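Local atomic coordinates of 2-hydroxyisobutanoyl-CoA mutase large subunit (Aquincola tertiaricarbonis, PDB entry 4R3U), a protein that catalyses, together with its small cobalamin-binding partner subunit, the interconversion of 2-hydroxyisobutyryl-CoA and (S)-3-hydroxybutyryl-CoA. Residues F104-D109 with E503-R508; G136-H141 with G550-D555; L158-A163 with S507-V512. All blocks are in the same frame, centred on the assembly; numbering follows the deposited sequence.

Interaction 1 (F104-D109 with E503-R508); sequences FGTGED and ERQISR
Thr106 meets three side chains of helix 501-515: Arg504, Gln505 and Arg508. It holds the N-cap position of helix 107-119, but its hydroxyl makes no capping bond. With chi1 at 70°, OG1 lies between the backbone N and the carbonyl carbon. There Thr106 OG1 accepts a bent hydrogen bond from Arg504 NH1 (2.9 Å), in the guanidinium plane. OG1 is also bonded to Glu108 OE1. Thr106 CG2 packs 3.6 Å from Gln505 OE1, and the two side chains slide past each other in opposite directions.

Gly107 is linked across by a water. Its N and Arg508 NH1 both donate to this water, which donates in turn to Gln505 OE1.

Glu108 meets Arg508 tip to tip. The guanidinium grips end-on, Arg508 NH1 to Glu108 OE1 (2.9 Å) and Arg508 NH2 to Glu108 OE2 (2.7 Å). The two planes are 24° apart, and Arg508 NH2 meets OE2 from above the carboxylate plane. Thr106 OG1 and Arg508 NH1 reach Glu108 OE1 from opposite faces of the carboxylate, which probably limits its rotation.

Asp109 sends OD2 to Arg504 NH2 (3.1 Å), a salt bridge made on the syn lone pair. Here the planes stand 80° apart. Asp109 OD2 also accepts from Thr106 N (2.9 Å), so one oxygen bonds both to the N-cap residue of its own helix and to the neighbouring helix. Arg504 NH2 has a second carboxylate partner in Asp498, and Arg504 NE bonds Thr500.

Gln505 NE2 turns elsewhere, to Asp160 and Asp156. The contact thus joins the start of helix 107-119, which follows strand 97-102 of the parallel barrel sheet, to helix 501-515. Helix 158-164 lies alongside, with Ala163 touching both Glu108 and Arg508.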
ATOM      1  N   PHE A 104      26.768   8.175  -0.141  1.00 22.16           N
ATOM      2  CA  PHE A 104      27.114   9.486  -0.701  1.00 21.23           C
ATOM      3  C   PHE A 104      28.316  10.058   0.026  1.00 24.68           C
ATOM      4  O   PHE A 104      28.548   9.740   1.196  1.00 24.58           O
ATOM      5  CB  PHE A 104      25.942  10.486  -0.706  1.00 21.32           C
ATOM      6  CG  PHE A 104      25.327  10.790   0.639  1.00 22.10           C
ATOM      7  CD1 PHE A 104      24.248  10.049   1.110  1.00 24.09           C
ATOM      8  CD2 PHE A 104      25.785  11.854   1.410  1.00 22.43           C
ATOM      9  CE1 PHE A 104      23.688  10.325   2.355  1.00 24.47           C
ATOM     10  CE2 PHE A 104      25.203  12.149   2.637  1.00 23.88           C
ATOM     11  CZ  PHE A 104      24.163  11.380   3.104  1.00 23.17           C
ATOM     12  N   GLY A 105      29.055  10.892  -0.685  1.00 23.57           N
ATOM     13  CA  GLY A 105      30.225  11.592  -0.184  1.00 25.08           C
ATOM     14  C   GLY A 105      31.294  10.662   0.321  1.00 31.57           C
ATOM     15  O   GLY A 105      31.591   9.640  -0.312  1.00 31.79           O
ATOM     16  N   THR A 106      31.864  11.017   1.477  1.00 29.54           N
ATOM     17  CA  THR A 106      32.908  10.245   2.155  1.00 29.60           C
ATOM     18  C   THR A 106      32.267   9.325   3.213  1.00 33.12           C
ATOM     19  O   THR A 106      31.058   9.421   3.462  1.00 34.32           O
ATOM     20  CB  THR A 106      33.996  11.191   2.729  1.00 33.67           C
ATOM     21  OG1 THR A 106      33.489  11.950   3.825  1.00 33.84           O
ATOM     22  CG2 THR A 106      34.655  12.096   1.670  1.00 28.30           C
ATOM     23  N   GLY A 107      33.078   8.453   3.814  1.00 28.05           N
ATOM     24  CA  GLY A 107      32.664   7.525   4.858  1.00 27.41           C
ATOM     25  C   GLY A 107      31.839   8.181   5.943  1.00 31.46           C
ATOM     26  O   GLY A 107      30.751   7.692   6.276  1.00 30.95           O
ATOM     27  N   GLU A 108      32.329   9.343   6.444  1.00 28.14           N
ATOM     28  CA  GLU A 108      31.705  10.202   7.471  1.00 27.28           C
ATOM     29  C   GLU A 108      30.306  10.617   7.100  1.00 31.50           C
ATOM     30  O   GLU A 108      29.433  10.626   7.964  1.00 32.82           O
ATOM     31  CB  GLU A 108      32.534  11.475   7.682  1.00 29.39           C
ATOM     32  CG  GLU A 108      33.926  11.226   8.222  1.00 36.81           C
ATOM     33  CD  GLU A 108      35.016  11.210   7.174  1.00 50.32           C
ATOM     34  OE1 GLU A 108      34.731  10.826   6.019  1.00 29.92           O
ATOM     35  OE2 GLU A 108      36.157  11.604   7.505  1.00 53.85           O
ATOM     36  N   ASP A 109      30.090  10.976   5.812  1.00 27.01           N
ATOM     37  CA  ASP A 109      28.802  11.398   5.287  1.00 25.80           C
ATOM     38  C   ASP A 109      27.753  10.266   5.357  1.00 28.94           C
ATOM     39  O   ASP A 109      26.672  10.458   5.930  1.00 27.92           O
ATOM     40  CB  ASP A 109      28.955  11.992   3.867  1.00 27.47           C
ATOM     41  CG  ASP A 109      29.899  13.186   3.799  1.00 43.24           C
ATOM     42  OD1 ASP A 109      29.912  13.992   4.760  1.00 47.15           O
ATOM     43  OD2 ASP A 109      30.622  13.317   2.783  1.00 46.22           O
ATOM     44  N   GLU A 503      37.924  16.905  -2.996  1.00 39.08           N
ATOM     45  CA  GLU A 503      39.032  17.478  -2.236  1.00 40.30           C
ATOM     46  C   GLU A 503      39.276  16.712  -0.915  1.00 42.28           C
ATOM     47  O   GLU A 503      40.405  16.298  -0.647  1.00 41.54           O
ATOM     48  CB  GLU A 503      38.751  18.976  -1.979  1.00 43.46           C
ATOM     49  CG  GLU A 503      39.862  19.749  -1.269  1.00 62.13           C
ATOM     50  CD  GLU A 503      39.667  19.927   0.231  1.00105.44           C
ATOM     51  OE1 GLU A 503      38.539  20.280   0.650  1.00113.99           O
ATOM     52  OE2 GLU A 503      40.649  19.722   0.987  1.00101.70           O
ATOM     53  N   ARG A 504      38.191  16.493  -0.127  1.00 38.70           N
ATOM     54  CA  ARG A 504      38.206  15.812   1.169  1.00 37.73           C
ATOM     55  C   ARG A 504      38.691  14.349   1.072  1.00 45.03           C
ATOM     56  O   ARG A 504      39.525  13.910   1.865  1.00 45.79           O
ATOM     57  CB  ARG A 504      36.823  15.890   1.819  1.00 30.14           C
ATOM     58  CG  ARG A 504      36.505  17.249   2.444  1.00 30.93           C
ATOM     59  CD  ARG A 504      35.284  17.206   3.390  1.00 29.32           C
ATOM     60  NE  ARG A 504      34.014  17.024   2.684  1.00 23.53           N
ATOM     61  CZ  ARG A 504      33.310  15.894   2.622  1.00 36.18           C
ATOM     62  NH1 ARG A 504      33.707  14.822   3.288  1.00 31.10           N
ATOM     63  NH2 ARG A 504      32.186  15.840   1.913  1.00 23.33           N
ATOM     64  N   GLN A 505      38.177  13.623   0.075  1.00 42.03           N
ATOM     65  CA  GLN A 505      38.478  12.224  -0.200  1.00 40.73           C
ATOM     66  C   GLN A 505      39.916  12.015  -0.679  1.00 43.03           C
ATOM     67  O   GLN A 505      40.592  11.152  -0.112  1.00 43.50           O
ATOM     68  CB  GLN A 505      37.435  11.640  -1.175  1.00 40.39           C
ATOM     69  CG  GLN A 505      37.607  10.179  -1.532  1.00 46.03           C
ATOM     70  CD  GLN A 505      37.454   9.201  -0.401  1.00 50.95           C
ATOM     71  OE1 GLN A 505      36.697   9.408   0.560  1.00 43.95           O
ATOM     72  NE2 GLN A 505      38.134   8.078  -0.546  1.00 36.64           N
ATOM     73  N   ILE A 506      40.399  12.811  -1.664  1.00 37.77           N
ATOM     74  CA  ILE A 506      41.781  12.716  -2.185  1.00 38.08           C
ATOM     75  C   ILE A 506      42.800  12.970  -1.061  1.00 42.53           C
ATOM     76  O   ILE A 506      43.782  12.230  -0.937  1.00 42.11           O
ATOM     77  CB  ILE A 506      42.057  13.632  -3.408  1.00 41.78           C
ATOM     78  CG1 ILE A 506      40.858  13.793  -4.395  1.00 40.83           C
ATOM     79  CG2 ILE A 506      43.371  13.297  -4.128  1.00 43.78           C
ATOM     80  CD1 ILE A 506      40.419  12.682  -5.175  1.00 42.29           C
ATOM     81  N   SER A 507      42.525  13.986  -0.215  1.00 39.64           N
ATOM     82  CA  SER A 507      43.343  14.372   0.935  1.00 39.56           C
ATOM     83  C   SER A 507      43.713  13.157   1.769  1.00 41.86           C
ATOM     84  O   SER A 507      44.896  12.983   2.077  1.00 43.89           O
ATOM     85  CB  SER A 507      42.595  15.378   1.800  1.00 43.95           C
ATOM     86  OG  SER A 507      42.429  16.607   1.117  1.00 60.32           O
ATOM     87  N   ARG A 508      42.702  12.310   2.114  1.00 34.91           N
ATOM     88  CA  ARG A 508      42.870  11.086   2.896  1.00 34.35           C
ATOM     89  C   ARG A 508      43.616  10.003   2.131  1.00 38.36           C
ATOM     90  O   ARG A 508      44.510   9.382   2.708  1.00 38.99           O
ATOM     91  CB  ARG A 508      41.522  10.560   3.395  1.00 33.02           C
ATOM     92  CG  ARG A 508      41.617   9.288   4.248  1.00 34.07           C
ATOM     93  CD  ARG A 508      40.573   9.246   5.324  1.00 36.86           C
ATOM     94  NE  ARG A 508      39.241   9.178   4.736  1.00 39.10           N
ATOM     95  CZ  ARG A 508      38.139   9.609   5.325  1.00 48.84           C
ATOM     96  NH1 ARG A 508      36.974   9.545   4.693  1.00 37.64           N
ATOM     97  NH2 ARG A 508      38.194  10.138   6.537  1.00 43.94           N
TER
HETATM   98  O   HOH W   1      35.552   8.037   2.318  1.00 29.85           O
HETATM   99  O   HOH W   2      36.179  14.285   5.394  1.00 50.56           O

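Interaction 2 (G136-H141 with G550-D555); sequences GYDSDH and GATMGD
Asp138 reaches across to the first turn of helix 553-564 and binds it with both carboxylate oxygens. Its CG lies anti to the carbonyl carbon, beside the backbone N (chi1 -74°). From CB the chain runs to Asp138 CG, which sits 3.5 Å from Thr552 OG1 and almost as near Gly554 N. Asp138 OD1 then accepts from Gly554 N at 2.9 Å, with the donor standing above the carboxylate plane. Asp138 OD2 takes the hydroxyl of Thr552 OG1 at 2.7 Å on its syn lone pair, and the two side chains cross at about a right angle. OD2 also forms a salt bridge with Arg513 of helix 501-515.

Thr552 is the N-cap of helix 553-564. Thr552 OG1 accepts from Asp555 N at 3.2 Å, while Thr552 N donates to Asp555 OD2 at 2.8 Å. The pair makes a capping box, and Asp138 adds an outside acceptor to it. The negative charge of Asp138 beside this N-terminal turn is probably favoured by the helix dipole. Asp555 OD2 has its own salt bridge to Arg516. An alanine in place of Asp138 would probably leave Gly554 N and the Thr552 hydroxyl without these acceptors, and Arg513 without one of its carboxylate partners.

A CB on Gly554 would point toward segment 136-141 and clash with Asp138 OD2. One residue earlier, Met553 extends its chain, and Met553 SD packs 3.6 Å from Gly136 CA. Gly136 ends helix 131-135 in a Schellman motif, and its positive phi suits glycine. Met553 also packs on Ile185 and Leu186 of helix 183-196. Tyr137 points its CB away from segment 550-555, and its side chain packs on Leu26 of the small subunit.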
ATOM      1  N   GLY A 136      36.490   0.055  -9.613  1.00 25.70           N
ATOM      2  CA  GLY A 136      37.833  -0.287  -9.149  1.00 27.31           C
ATOM      3  C   GLY A 136      38.871   0.813  -9.159  1.00 32.05           C
ATOM      4  O   GLY A 136      40.070   0.532  -9.081  1.00 33.48           O
ATOM      5  N   TYR A 137      38.423   2.068  -9.236  1.00 28.11           N
ATOM      6  CA  TYR A 137      39.307   3.227  -9.293  1.00 28.25           C
ATOM      7  C   TYR A 137      39.379   3.974  -7.991  1.00 35.10           C
ATOM      8  O   TYR A 137      38.392   4.055  -7.242  1.00 35.80           O
ATOM      9  CB  TYR A 137      38.847   4.226 -10.376  1.00 28.21           C
ATOM     10  CG  TYR A 137      38.834   3.691 -11.790  1.00 28.65           C
ATOM     11  CD1 TYR A 137      40.019   3.453 -12.476  1.00 31.21           C
ATOM     12  CD2 TYR A 137      37.634   3.506 -12.475  1.00 27.79           C
ATOM     13  CE1 TYR A 137      40.013   2.989 -13.792  1.00 33.86           C
ATOM     14  CE2 TYR A 137      37.613   3.017 -13.777  1.00 28.83           C
ATOM     15  CZ  TYR A 137      38.806   2.779 -14.442  1.00 41.22           C
ATOM     16  OH  TYR A 137      38.789   2.326 -15.742  1.00 43.58           O
ATOM     17  N   ASP A 138      40.545   4.582  -7.746  1.00 32.50           N
ATOM     18  CA  ASP A 138      40.721   5.474  -6.610  1.00 32.33           C
ATOM     19  C   ASP A 138      40.083   6.802  -7.017  1.00 35.02           C
ATOM     20  O   ASP A 138      39.966   7.086  -8.210  1.00 33.20           O
ATOM     21  CB  ASP A 138      42.212   5.682  -6.313  1.00 34.77           C
ATOM     22  CG  ASP A 138      42.883   4.511  -5.664  1.00 33.16           C
ATOM     23  OD1 ASP A 138      42.163   3.617  -5.166  1.00 34.64           O
ATOM     24  OD2 ASP A 138      44.130   4.480  -5.653  1.00 31.01           O
ATOM     25  N   SER A 139      39.695   7.613  -6.031  1.00 32.45           N
ATOM     26  CA  SER A 139      39.066   8.919  -6.239  1.00 31.49           C
ATOM     27  C   SER A 139      39.835   9.936  -7.121  1.00 35.54           C
ATOM     28  O   SER A 139      39.201  10.792  -7.742  1.00 34.71           O
ATOM     29  CB  SER A 139      38.705   9.523  -4.895  1.00 33.06           C
ATOM     30  OG  SER A 139      37.860   8.608  -4.219  1.00 39.68           O
ATOM     31  N   ASP A 140      41.178   9.823  -7.200  1.00 33.75           N
ATOM     32  CA  ASP A 140      42.036  10.731  -7.977  1.00 34.25           C
ATOM     33  C   ASP A 140      42.441  10.202  -9.350  1.00 39.08           C
ATOM     34  O   ASP A 140      43.218  10.858 -10.059  1.00 40.09           O
ATOM     35  CB  ASP A 140      43.266  11.175  -7.162  1.00 36.93           C
ATOM     36  CG  ASP A 140      44.198  10.067  -6.705  1.00 45.22           C
ATOM     37  OD1 ASP A 140      43.759   8.887  -6.682  1.00 44.71           O
ATOM     38  OD2 ASP A 140      45.354  10.383  -6.338  1.00 50.21           O
ATOM     39  N   HIS A 141      41.910   9.033  -9.744  1.00 33.93           N
ATOM     40  CA  HIS A 141      42.176   8.469 -11.067  1.00 32.13           C
ATOM     41  C   HIS A 141      41.458   9.364 -12.124  1.00 35.60           C
ATOM     42  O   HIS A 141      40.363   9.869 -11.828  1.00 33.58           O
ATOM     43  CB  HIS A 141      41.657   7.025 -11.146  1.00 30.75           C
ATOM     44  CG  HIS A 141      42.002   6.333 -12.430  1.00 34.35           C
ATOM     45  ND1 HIS A 141      41.258   6.534 -13.592  1.00 35.94           N
ATOM     46  CD2 HIS A 141      43.012   5.479 -12.708  1.00 35.14           C
ATOM     47  CE1 HIS A 141      41.852   5.807 -14.528  1.00 34.72           C
ATOM     48  NE2 HIS A 141      42.892   5.135 -14.035  1.00 34.94           N
ATOM     49  N   GLY A 550      48.189  -0.301   3.993  1.00 43.29           N
ATOM     50  CA  GLY A 550      47.904   1.012   3.425  1.00 42.48           C
ATOM     51  C   GLY A 550      47.696   1.038   1.919  1.00 44.11           C
ATOM     52  O   GLY A 550      47.702   2.118   1.318  1.00 41.54           O
ATOM     53  N   ALA A 551      47.497  -0.150   1.294  1.00 39.47           N
ATOM     54  CA  ALA A 551      47.235  -0.241  -0.145  1.00 36.68           C
ATOM     55  C   ALA A 551      45.838   0.297  -0.433  1.00 36.93           C
ATOM     56  O   ALA A 551      44.901   0.126   0.369  1.00 33.28           O
ATOM     57  CB  ALA A 551      47.322  -1.690  -0.612  1.00 37.58           C
ATOM     58  N   THR A 552      45.704   0.956  -1.580  1.00 33.79           N
ATOM     59  CA  THR A 552      44.418   1.476  -2.032  1.00 31.14           C
ATOM     60  C   THR A 552      43.807   0.433  -2.949  1.00 36.18           C
ATOM     61  O   THR A 552      44.506  -0.491  -3.375  1.00 37.98           O
ATOM     62  CB  THR A 552      44.563   2.846  -2.707  1.00 31.87           C
ATOM     63  OG1 THR A 552      45.254   2.683  -3.945  1.00 35.59           O
ATOM     64  CG2 THR A 552      45.263   3.874  -1.829  1.00 31.28           C
ATOM     65  N   MET A 553      42.505   0.569  -3.249  1.00 32.14           N
ATOM     66  CA  MET A 553      41.804  -0.328  -4.156  1.00 31.25           C
ATOM     67  C   MET A 553      42.474  -0.282  -5.551  1.00 39.03           C
ATOM     68  O   MET A 553      42.704  -1.328  -6.156  1.00 40.28           O
ATOM     69  CB  MET A 553      40.329   0.090  -4.249  1.00 30.89           C
ATOM     70  CG  MET A 553      39.547  -0.725  -5.244  1.00 31.49           C
ATOM     71  SD  MET A 553      37.951  -0.036  -5.561  1.00 32.87           S
ATOM     72  CE  MET A 553      37.082  -0.594  -4.173  1.00 29.17           C
ATOM     73  N   GLY A 554      42.776   0.941  -6.007  1.00 35.78           N
ATOM     74  CA  GLY A 554      43.468   1.233  -7.256  1.00 35.06           C
ATOM     75  C   GLY A 554      44.811   0.548  -7.363  1.00 36.35           C
ATOM     76  O   GLY A 554      45.123  -0.001  -8.418  1.00 35.72           O
ATOM     77  N   ASP A 555      45.600   0.537  -6.268  1.00 33.63           N
ATOM     78  CA  ASP A 555      46.918  -0.141  -6.238  1.00 35.74           C
ATOM     79  C   ASP A 555      46.745  -1.627  -6.602  1.00 41.14           C
ATOM     80  O   ASP A 555      47.431  -2.127  -7.498  1.00 42.52           O
ATOM     81  CB  ASP A 555      47.575  -0.054  -4.839  1.00 38.29           C
ATOM     82  CG  ASP A 555      48.042   1.303  -4.350  1.00 47.82           C
ATOM     83  OD1 ASP A 555      48.512   2.108  -5.176  1.00 48.68           O
ATOM     84  OD2 ASP A 555      48.005   1.532  -3.130  1.00 55.88           O
TER

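Interaction 3 (L158-A163 with S507-V512); sequences LADMEA and SRTRRV
Asp160 and Arg508 cross obliquely, with the carboxylate and guanidinium planes 60° apart. A single bond joins them: Arg508 NE donates to Asp160 OD1 at 2.8 Å, in a salt bridge. The oxygen is met nearly along its C-O axis, while it lies 22° out of the guanidinium plane. Bends at chi2 and chi3 of Arg508 bring NE to this oxygen. Asp160 CA lies over one face of the guanidinium. Ala163 CB approaches the same group obliquely, 3.9 Å from Arg508 NH2.

One turn back on helix 158-164, Ala159 points its methyl at helix 501-515. Ala159 CB lies 3.8 Å from Val512 CG2. It also lies at the edge of the Arg511 guanidinium, whose main partner is Glu515. The axes of segments 158-163 and 507-512 pass 10.4 Å apart and run at 131°, closer to antiparallel than parallel.

Asp160 OD2 is turned to the backbone N of Asp156 and Thr157 and to Gln505 NE2. Each oxygen therefore has its own partners, and the carboxylate is probably held firmly. With NE on Asp160 and NH1 and NH2 on Glu108, Arg508 is shared between two acids, whose charges it is likely to balance.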
ATOM      1  N   LEU A 158      41.213   1.458   3.673  1.00 31.70           N
ATOM      2  CA  LEU A 158      40.638   0.892   4.893  1.00 31.69           C
ATOM      3  C   LEU A 158      40.287   2.054   5.850  1.00 38.92           C
ATOM      4  O   LEU A 158      39.273   1.983   6.558  1.00 39.59           O
ATOM      5  CB  LEU A 158      41.641  -0.077   5.523  1.00 32.92           C
ATOM      6  CG  LEU A 158      41.443  -0.540   6.971  1.00 36.59           C
ATOM      7  CD1 LEU A 158      40.124  -1.298   7.149  1.00 34.87           C
ATOM      8  CD2 LEU A 158      42.612  -1.416   7.392  1.00 38.76           C
ATOM      9  N   ALA A 159      41.099   3.142   5.813  1.00 35.45           N
ATOM     10  CA  ALA A 159      40.898   4.377   6.564  1.00 34.61           C
ATOM     11  C   ALA A 159      39.493   4.952   6.320  1.00 37.24           C
ATOM     12  O   ALA A 159      38.854   5.395   7.273  1.00 36.66           O
ATOM     13  CB  ALA A 159      41.948   5.393   6.167  1.00 35.48           C
ATOM     14  N   ASP A 160      38.998   4.910   5.056  1.00 33.06           N
ATOM     15  CA  ASP A 160      37.669   5.397   4.665  1.00 30.43           C
ATOM     16  C   ASP A 160      36.590   4.502   5.264  1.00 37.37           C
ATOM     17  O   ASP A 160      35.483   4.984   5.587  1.00 38.38           O
ATOM     18  CB  ASP A 160      37.474   5.372   3.141  1.00 29.69           C
ATOM     19  CG  ASP A 160      38.406   6.184   2.274  1.00 38.66           C
ATOM     20  OD1 ASP A 160      38.952   7.197   2.766  1.00 38.13           O
ATOM     21  OD2 ASP A 160      38.509   5.870   1.068  1.00 46.68           O
ATOM     22  N   MET A 161      36.862   3.178   5.306  1.00 33.39           N
ATOM     23  CA  MET A 161      35.898   2.229   5.883  1.00 33.10           C
ATOM     24  C   MET A 161      35.753   2.451   7.416  1.00 38.38           C
ATOM     25  O   MET A 161      34.663   2.259   7.956  1.00 39.10           O
ATOM     26  CB  MET A 161      36.262   0.765   5.563  1.00 34.92           C
ATOM     27  CG  MET A 161      35.145  -0.208   5.917  1.00 36.05           C
ATOM     28  SD  MET A 161      35.394  -1.884   5.315  1.00 38.77           S
ATOM     29  CE  MET A 161      35.121  -1.603   3.493  1.00 34.95           C
ATOM     30  N   GLU A 162      36.835   2.879   8.090  1.00 33.84           N
ATOM     31  CA  GLU A 162      36.839   3.173   9.515  1.00 33.73           C
ATOM     32  C   GLU A 162      35.909   4.349   9.737  1.00 38.08           C
ATOM     33  O   GLU A 162      35.094   4.293  10.659  1.00 38.37           O
ATOM     34  CB  GLU A 162      38.261   3.486  10.002  1.00 36.10           C
ATOM     35  CG  GLU A 162      39.175   2.274   9.945  1.00 46.18           C
ATOM     36  CD  GLU A 162      40.666   2.504  10.089  1.00 64.33           C
ATOM     37  OE1 GLU A 162      41.120   3.666   9.969  1.00 70.50           O
ATOM     38  OE2 GLU A 162      41.389   1.502  10.279  1.00 50.29           O
ATOM     39  N   ALA A 163      35.964   5.371   8.831  1.00 34.50           N
ATOM     40  CA  ALA A 163      35.093   6.564   8.832  1.00 33.34           C
ATOM     41  C   ALA A 163      33.666   6.148   8.573  1.00 37.86           C
ATOM     42  O   ALA A 163      32.773   6.620   9.274  1.00 39.13           O
ATOM     43  CB  ALA A 163      35.538   7.566   7.774  1.00 33.41           C
ATOM     44  N   SER A 507      42.525  13.986  -0.215  1.00 39.64           N
ATOM     45  CA  SER A 507      43.343  14.372   0.935  1.00 39.56           C
ATOM     46  C   SER A 507      43.713  13.157   1.769  1.00 41.86           C
ATOM     47  O   SER A 507      44.896  12.983   2.077  1.00 43.89           O
ATOM     48  CB  SER A 507      42.595  15.378   1.800  1.00 43.95           C
ATOM     49  OG  SER A 507      42.429  16.607   1.117  1.00 60.32           O
ATOM     50  N   ARG A 508      42.702  12.310   2.114  1.00 34.91           N
ATOM     51  CA  ARG A 508      42.870  11.086   2.896  1.00 34.35           C
ATOM     52  C   ARG A 508      43.616  10.003   2.131  1.00 38.36           C
ATOM     53  O   ARG A 508      44.510   9.382   2.708  1.00 38.99           O
ATOM     54  CB  ARG A 508      41.522  10.560   3.395  1.00 33.02           C
ATOM     55  CG  ARG A 508      41.617   9.288   4.248  1.00 34.07           C
ATOM     56  CD  ARG A 508      40.573   9.246   5.324  1.00 36.86           C
ATOM     57  NE  ARG A 508      39.241   9.178   4.736  1.00 39.10           N
ATOM     58  CZ  ARG A 508      38.139   9.609   5.325  1.00 48.84           C
ATOM     59  NH1 ARG A 508      36.974   9.545   4.693  1.00 37.64           N
ATOM     60  NH2 ARG A 508      38.194  10.138   6.537  1.00 43.94           N
ATOM     61  N   THR A 509      43.252   9.771   0.852  1.00 34.74           N
ATOM     62  CA  THR A 509      43.893   8.770  -0.012  1.00 35.13           C
ATOM     63  C   THR A 509      45.385   9.075  -0.157  1.00 43.77           C
ATOM     64  O   THR A 509      46.202   8.161   0.007  1.00 44.89           O
ATOM     65  CB  THR A 509      43.113   8.578  -1.340  1.00 36.41           C
ATOM     66  OG1 THR A 509      41.819   8.083  -1.015  1.00 33.45           O
ATOM     67  CG2 THR A 509      43.761   7.566  -2.269  1.00 31.80           C
ATOM     68  N   ARG A 510      45.735  10.377  -0.399  1.00 40.50           N
ATOM     69  CA  ARG A 510      47.116  10.871  -0.555  1.00 40.90           C
ATOM     70  C   ARG A 510      47.939  10.648   0.720  1.00 45.04           C
ATOM     71  O   ARG A 510      49.128  10.294   0.635  1.00 46.88           O
ATOM     72  CB  ARG A 510      47.144  12.373  -0.927  1.00 40.07           C
ATOM     73  CG  ARG A 510      46.762  12.698  -2.372  1.00 46.94           C
ATOM     74  CD  ARG A 510      47.040  14.156  -2.712  1.00 57.57           C
ATOM     75  NE  ARG A 510      46.496  14.523  -4.020  1.00 73.54           N
ATOM     76  CZ  ARG A 510      46.373  15.775  -4.471  1.00 96.25           C
ATOM     77  NH1 ARG A 510      46.726  16.803  -3.704  1.00 88.21           N
ATOM     78  NH2 ARG A 510      45.871  16.007  -5.679  1.00 81.25           N
ATOM     79  N   ARG A 511      47.298  10.876   1.892  1.00 38.47           N
ATOM     80  CA  ARG A 511      47.852  10.745   3.229  1.00 38.28           C
ATOM     81  C   ARG A 511      48.177   9.278   3.509  1.00 41.60           C
ATOM     82  O   ARG A 511      49.297   8.974   3.934  1.00 44.05           O
ATOM     83  CB  ARG A 511      46.849  11.291   4.267  1.00 38.73           C
ATOM     84  CG  ARG A 511      47.415  11.498   5.670  1.00 55.56           C
ATOM     85  CD  ARG A 511      46.351  11.462   6.759  1.00 76.79           C
ATOM     86  NE  ARG A 511      45.408  10.337   6.656  1.00 86.59           N
ATOM     87  CZ  ARG A 511      45.243   9.400   7.584  1.00 97.35           C
ATOM     88  NH1 ARG A 511      45.958   9.429   8.703  1.00 87.36           N
ATOM     89  NH2 ARG A 511      44.363   8.426   7.401  1.00 76.27           N
ATOM     90  N   VAL A 512      47.220   8.369   3.239  1.00 35.66           N
ATOM     91  CA  VAL A 512      47.358   6.912   3.427  1.00 34.80           C
ATOM     92  C   VAL A 512      48.578   6.398   2.648  1.00 42.50           C
ATOM     93  O   VAL A 512      49.413   5.683   3.223  1.00 44.27           O
ATOM     94  CB  VAL A 512      46.038   6.147   3.094  1.00 35.65           C
ATOM     95  CG1 VAL A 512      46.248   4.629   3.028  1.00 35.38           C
ATOM     96  CG2 VAL A 512      44.924   6.504   4.089  1.00 34.12           C
TER

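How the interactions relate
From the N terminus, segment 104-109 comes first, at the start of helix 107-119. Next is loop 136-141 after helix 131-135, then helix 158-164. For all three, the partner lies more than 340 residues on. Interaction 1 closes at 503-508 and interaction 3 at 507-512, both on helix 501-515 and sharing Ser507 and Arg508. Interaction 2 closes later, at 550-555, so it crosses interaction 1 and encloses interaction 3. Gln505 of interaction 1 joins the contacts: it packs on Ser139 of interaction 2 and bonds into interaction 3. Together they tie the early part of the barrel region to the C-terminal helices 501-515 and 553-564.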